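Local coordinates for protein EXOU (Pseudomonas aeruginosa, PDB 4AKX) that acts as a cytotoxic patatin-like phospholipase of the type III secretion system and forms a complex with its chaperone SpcU, at residues Leu80-Gly84 and Asn344-Phe349; Asn581-Val586 and Met650-Trp654. All blocks are in the same frame, centred on the assembly; numbering follows the deposited sequence.

Overall arrangement
Contact 1 joins two adjacent parallel strands inside the mixed sheet of the patatin-like fold, whereas contact 2 pairs two helices in the C-terminal helical region. They share no secondary-structure element: their centres lie 28 Å apart, their nearest atoms about 14 Å, and contact 1 closes along the chain before contact 2 opens. The 80-84/344-349 pair is largely buried and held by backbone hydrogen bonds, with leucines packing on one sheet face. The 581-586/650-654 pair is only partly buried and has no hydrogen bond between its segments; there one tryptophan, wedged among four residues of the facing helix, buries more area than any other residue of the contact.

Contact 1: residues Leu80-Gly84 and Asn344-Phe349; sequences LVLSG and NLILEF
Three backbone hydrogen bonds and one from a serine hydroxyl tie segment 80-84 to segment 344-349. V81 N donates to L345 O (3.0 Å) and V81 O accepts from L347 N (3.1 Å), so V81 is bound on both sides of I346, as in a regular parallel ladder. S83 N continues it to L347 O at 3.1 Å, and S83 OG, with chi1 p, turns back to the same L347 O at 2.7 Å, giving that carbonyl two donors from one residue.

Residues 80-83 and 344-349 are extended. The axes of strands 80-82 and 344-348 come within 4.9 Å, their N-to-C directions 15° apart, and the register pairs L80 with L345, V81 with I346 and L82 with L347, CA to CA 5.1, 4.8 and 5.3 Å. On the face of L80, L82, L345 and L347, the leucines interlock: L347 CD1 (chi1 m, chi2 t) lies 3.5 Å from L82 CD1 and 4.0 Å from L80 CD1. Helices 93-102 and 423-441 cover this face. On the other face V81 CG1 meets I346 CG2 at 4.1 Å. Past the ladder, the F349 ring (chi1 m) presents its edge to G84 O, with CD2 3.3 Å from that oxygen.

Strand 77-82 is also bonded to strand 110-114, which leads into a GxSxG sequence resembling a nucleophile elbow, and G84 touches that region. Apolar faces and a regular ladder of backbone hydrogen bonds thus build the sheet interior, while S83 prolongs the bonding into the glycine-rich loop, which forms the oxyanion hole in patatin-like phospholipases and probably here.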
# COMPACT_ATOMS: atom_id res chain seq x y z
N LEU B 80 23.95 -23.38 29.03
CA LEU B 80 24.55 -24.08 27.90
C LEU B 80 23.44 -24.58 27.00
O LEU B 80 22.65 -25.46 27.40
CB LEU B 80 25.39 -25.26 28.40
CG LEU B 80 26.35 -25.97 27.44
CD1 LEU B 80 26.89 -25.06 26.34
CD2 LEU B 80 27.49 -26.60 28.22
N VAL B 81 23.36 -24.01 25.80
CA VAL B 81 22.30 -24.35 24.85
C VAL B 81 22.92 -25.12 23.71
O VAL B 81 23.78 -24.60 23.00
CB VAL B 81 21.57 -23.09 24.31
CG1 VAL B 81 20.55 -23.47 23.25
CG2 VAL B 81 20.90 -22.32 25.44
N LEU B 82 22.47 -26.35 23.53
CA LEU B 82 23.07 -27.27 22.56
C LEU B 82 22.10 -27.56 21.43
O LEU B 82 21.03 -28.13 21.66
CB LEU B 82 23.43 -28.58 23.26
CG LEU B 82 24.85 -29.12 23.11
CD1 LEU B 82 25.82 -27.97 22.87
CD2 LEU B 82 25.23 -29.87 24.37
N SER B 83 22.47 -27.14 20.23
CA SER B 83 21.58 -27.29 19.08
C SER B 83 21.84 -28.61 18.36
O SER B 83 22.97 -29.10 18.34
CB SER B 83 21.74 -26.11 18.14
OG SER B 83 23.03 -26.12 17.57
N GLY B 84 20.80 -29.19 17.77
CA GLY B 84 20.83 -30.60 17.42
C GLY B 84 21.39 -30.89 16.05
O GLY B 84 22.48 -30.44 15.70
N ASN B 344 24.45 -17.02 27.77
CA ASN B 344 24.39 -18.34 27.19
C ASN B 344 25.57 -18.63 26.32
O ASN B 344 26.03 -17.78 25.56
CB ASN B 344 23.13 -18.46 26.37
CG ASN B 344 21.91 -18.51 27.23
OD1 ASN B 344 21.70 -19.49 27.93
ND2 ASN B 344 21.12 -17.45 27.21
N LEU B 345 26.09 -19.85 26.43
CA LEU B 345 27.01 -20.36 25.43
C LEU B 345 26.20 -21.22 24.49
O LEU B 345 25.64 -22.25 24.91
CB LEU B 345 28.13 -21.18 26.08
CG LEU B 345 29.31 -21.57 25.18
CD1 LEU B 345 29.70 -20.47 24.21
CD2 LEU B 345 30.50 -21.98 26.03
N ILE B 346 26.07 -20.78 23.25
CA ILE B 346 25.20 -21.45 22.33
C ILE B 346 26.06 -22.11 21.29
O ILE B 346 26.74 -21.42 20.53
CB ILE B 346 24.23 -20.47 21.66
CG1 ILE B 346 23.61 -19.53 22.69
CG2 ILE B 346 23.13 -21.24 20.95
CD1 ILE B 346 23.38 -18.11 22.20
N LEU B 347 26.05 -23.44 21.27
CA LEU B 347 26.78 -24.23 20.27
C LEU B 347 25.87 -24.72 19.13
O LEU B 347 24.88 -25.43 19.36
CB LEU B 347 27.49 -25.41 20.94
CG LEU B 347 28.56 -25.01 21.95
CD1 LEU B 347 28.80 -26.12 22.95
CD2 LEU B 347 29.86 -24.62 21.27
N GLU B 348 26.24 -24.34 17.90
CA GLU B 348 25.38 -24.49 16.73
C GLU B 348 26.11 -25.21 15.59
O GLU B 348 27.33 -25.07 15.45
CB GLU B 348 24.90 -23.12 16.25
CG GLU B 348 23.47 -23.07 15.72
CD GLU B 348 23.12 -21.72 15.09
OE1 GLU B 348 24.05 -21.01 14.63
OE2 GLU B 348 21.91 -21.37 15.04
N PHE B 349 25.34 -25.95 14.77
CA PHE B 349 25.90 -26.78 13.68
C PHE B 349 25.51 -26.36 12.27
O PHE B 349 24.48 -25.71 12.06
CB PHE B 349 25.51 -28.25 13.87
CG PHE B 349 26.26 -28.93 14.96
CD1 PHE B 349 27.64 -28.96 14.95
CD2 PHE B 349 25.59 -29.52 16.02
CE1 PHE B 349 28.34 -29.57 15.97
CE2 PHE B 349 26.28 -30.13 17.04
CZ PHE B 349 27.66 -30.15 17.02

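Contact 2: residues Asn581-Val586 and Met650-Trp654; sequences NIRKEV and MAKAW
A knob-into-hole helix pair joins helix 561-591 to helix 646-656, the last helix of the modelled chain, within the C-terminal region of the toxin. Both segments are helical and run nearly antiparallel, with 156° between their N-to-C directions and 10.8 Å between axes at closest approach; a wider pi-type turn occupies 583-586. In the register V586 faces M650 (CA to CA 6.3 Å) and I582 faces W654 (7.7 Å).

W654 is the knob, inserted among N581, I582, E585 and V586, with chi1 at -95° and chi2 at 91°. I582 (chi1 m, chi2 t) lays CG1 over one face of the indole, 3.8 Å from the centroid of the six-membered ring and 23° off its normal, a CH-pi contact. E585 (chi1 p) comes to the ring edge, its CD 3.4 Å from W654 NE1. V586 CG2 reaches W654 CD1 at 4.0 Å, and N581 CB approaches W654 CH2 at 4.1 Å. One turn earlier on the second helix, A651 CB packs against V586 CG1 (4.2 Å), and the SE atom of M650, a selenomethionine, lies 4.3 Å from E585 OE1.

Beyond the pair, I582 also packs on helices 617-630 (I620, L624) and 598-613 (L611), while R583 forms a salt bridge with E580 of its own helix and another with E328, within the patatin-like sequence range, which ties helix 561-591 to that part of the chain.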
# COMPACT_ATOMS: atom_id res chain seq x y z
N ASN B 581 1.87 -18.27 25.47
CA ASN B 581 1.27 -19.58 25.22
C ASN B 581 0.60 -19.66 23.86
O ASN B 581 0.83 -20.59 23.09
CB ASN B 581 0.29 -19.95 26.31
CG ASN B 581 1.00 -20.44 27.56
OD1 ASN B 581 2.16 -20.86 27.51
ND2 ASN B 581 0.30 -20.40 28.70
N ILE B 582 -0.16 -18.64 23.54
CA ILE B 582 -0.73 -18.56 22.24
C ILE B 582 0.32 -18.45 21.13
O ILE B 582 0.16 -19.08 20.06
CB ILE B 582 -1.67 -17.37 22.15
CG1 ILE B 582 -2.83 -17.58 23.12
CG2 ILE B 582 -2.15 -17.20 20.71
CD1 ILE B 582 -3.61 -16.32 23.39
N ARG B 583 1.37 -17.66 21.34
CA ARG B 583 2.34 -17.59 20.27
C ARG B 583 2.81 -19.01 19.99
O ARG B 583 2.78 -19.46 18.86
CB ARG B 583 3.51 -16.68 20.57
CG ARG B 583 4.52 -16.66 19.45
CD ARG B 583 5.85 -16.07 19.90
NE ARG B 583 6.44 -16.81 21.01
CZ ARG B 583 7.17 -17.91 20.86
NH1 ARG B 583 7.36 -18.43 19.65
NH2 ARG B 583 7.72 -18.50 21.92
N LYS B 584 3.14 -19.74 21.04
CA LYS B 584 3.72 -21.05 20.88
C LYS B 584 2.77 -22.04 20.26
O LYS B 584 3.23 -22.97 19.66
CB LYS B 584 4.21 -21.60 22.21
CG LYS B 584 5.50 -20.95 22.68
CD LYS B 584 6.14 -21.78 23.76
CE LYS B 584 6.20 -20.99 25.06
NZ LYS B 584 5.57 -21.72 26.22
N GLU B 585 1.47 -21.85 20.38
CA GLU B 585 0.58 -22.90 19.90
C GLU B 585 -0.45 -22.57 18.84
O GLU B 585 -1.06 -23.46 18.28
CB GLU B 585 -0.03 -23.70 21.05
CG GLU B 585 -1.22 -23.05 21.73
CD GLU B 585 -1.79 -23.95 22.83
OE1 GLU B 585 -2.66 -24.79 22.49
OE2 GLU B 585 -1.37 -23.83 24.02
N VAL B 586 -0.64 -21.32 18.54
CA VAL B 586 -1.50 -20.98 17.42
C VAL B 586 -0.66 -20.46 16.25
O VAL B 586 -0.83 -20.90 15.11
CB VAL B 586 -2.57 -19.94 17.80
CG1 VAL B 586 -3.42 -19.61 16.59
CG2 VAL B 586 -3.42 -20.45 18.95
N MSE B 650 -8.29 -23.49 16.30
CA MSE B 650 -7.33 -23.27 17.38
C MSE B 650 -7.49 -21.89 18.01
O MSE B 650 -7.62 -21.75 19.23
CB MSE B 650 -5.92 -23.49 16.80
CG MSE B 650 -5.22 -24.77 17.29
SE MSE B 650 -5.46 -24.88 19.25
CE MSE B 650 -6.72 -26.42 19.30
N ALA B 651 -7.49 -20.85 17.18
CA ALA B 651 -7.66 -19.50 17.70
C ALA B 651 -9.04 -19.34 18.35
O ALA B 651 -9.14 -18.94 19.50
CB ALA B 651 -7.42 -18.45 16.62
N LYS B 652 -10.10 -19.71 17.63
CA LYS B 652 -11.43 -19.62 18.21
C LYS B 652 -11.42 -20.20 19.63
O LYS B 652 -11.93 -19.59 20.58
CB LYS B 652 -12.46 -20.31 17.32
CG LYS B 652 -12.86 -19.48 16.12
CD LYS B 652 -13.68 -20.29 15.13
CE LYS B 652 -14.30 -19.42 14.05
NZ LYS B 652 -15.47 -20.08 13.40
N ALA B 653 -10.77 -21.33 19.79
CA ALA B 653 -10.75 -22.00 21.08
C ALA B 653 -10.10 -21.14 22.17
O ALA B 653 -10.56 -21.12 23.31
CB ALA B 653 -10.05 -23.35 20.95
N TRP B 654 -9.02 -20.45 21.83
CA TRP B 654 -8.35 -19.59 22.79
C TRP B 654 -9.18 -18.41 23.15
O TRP B 654 -9.19 -17.97 24.29
CB TRP B 654 -6.96 -19.18 22.30
CG TRP B 654 -5.91 -20.10 22.85
CD1 TRP B 654 -5.41 -21.27 22.29
CD2 TRP B 654 -5.29 -20.01 24.16
NE1 TRP B 654 -4.52 -21.88 23.14
CE2 TRP B 654 -4.41 -21.17 24.29
CE3 TRP B 654 -5.36 -19.10 25.22
CZ2 TRP B 654 -3.64 -21.39 25.43
CZ3 TRP B 654 -4.57 -19.33 26.35
CH2 TRP B 654 -3.73 -20.45 26.45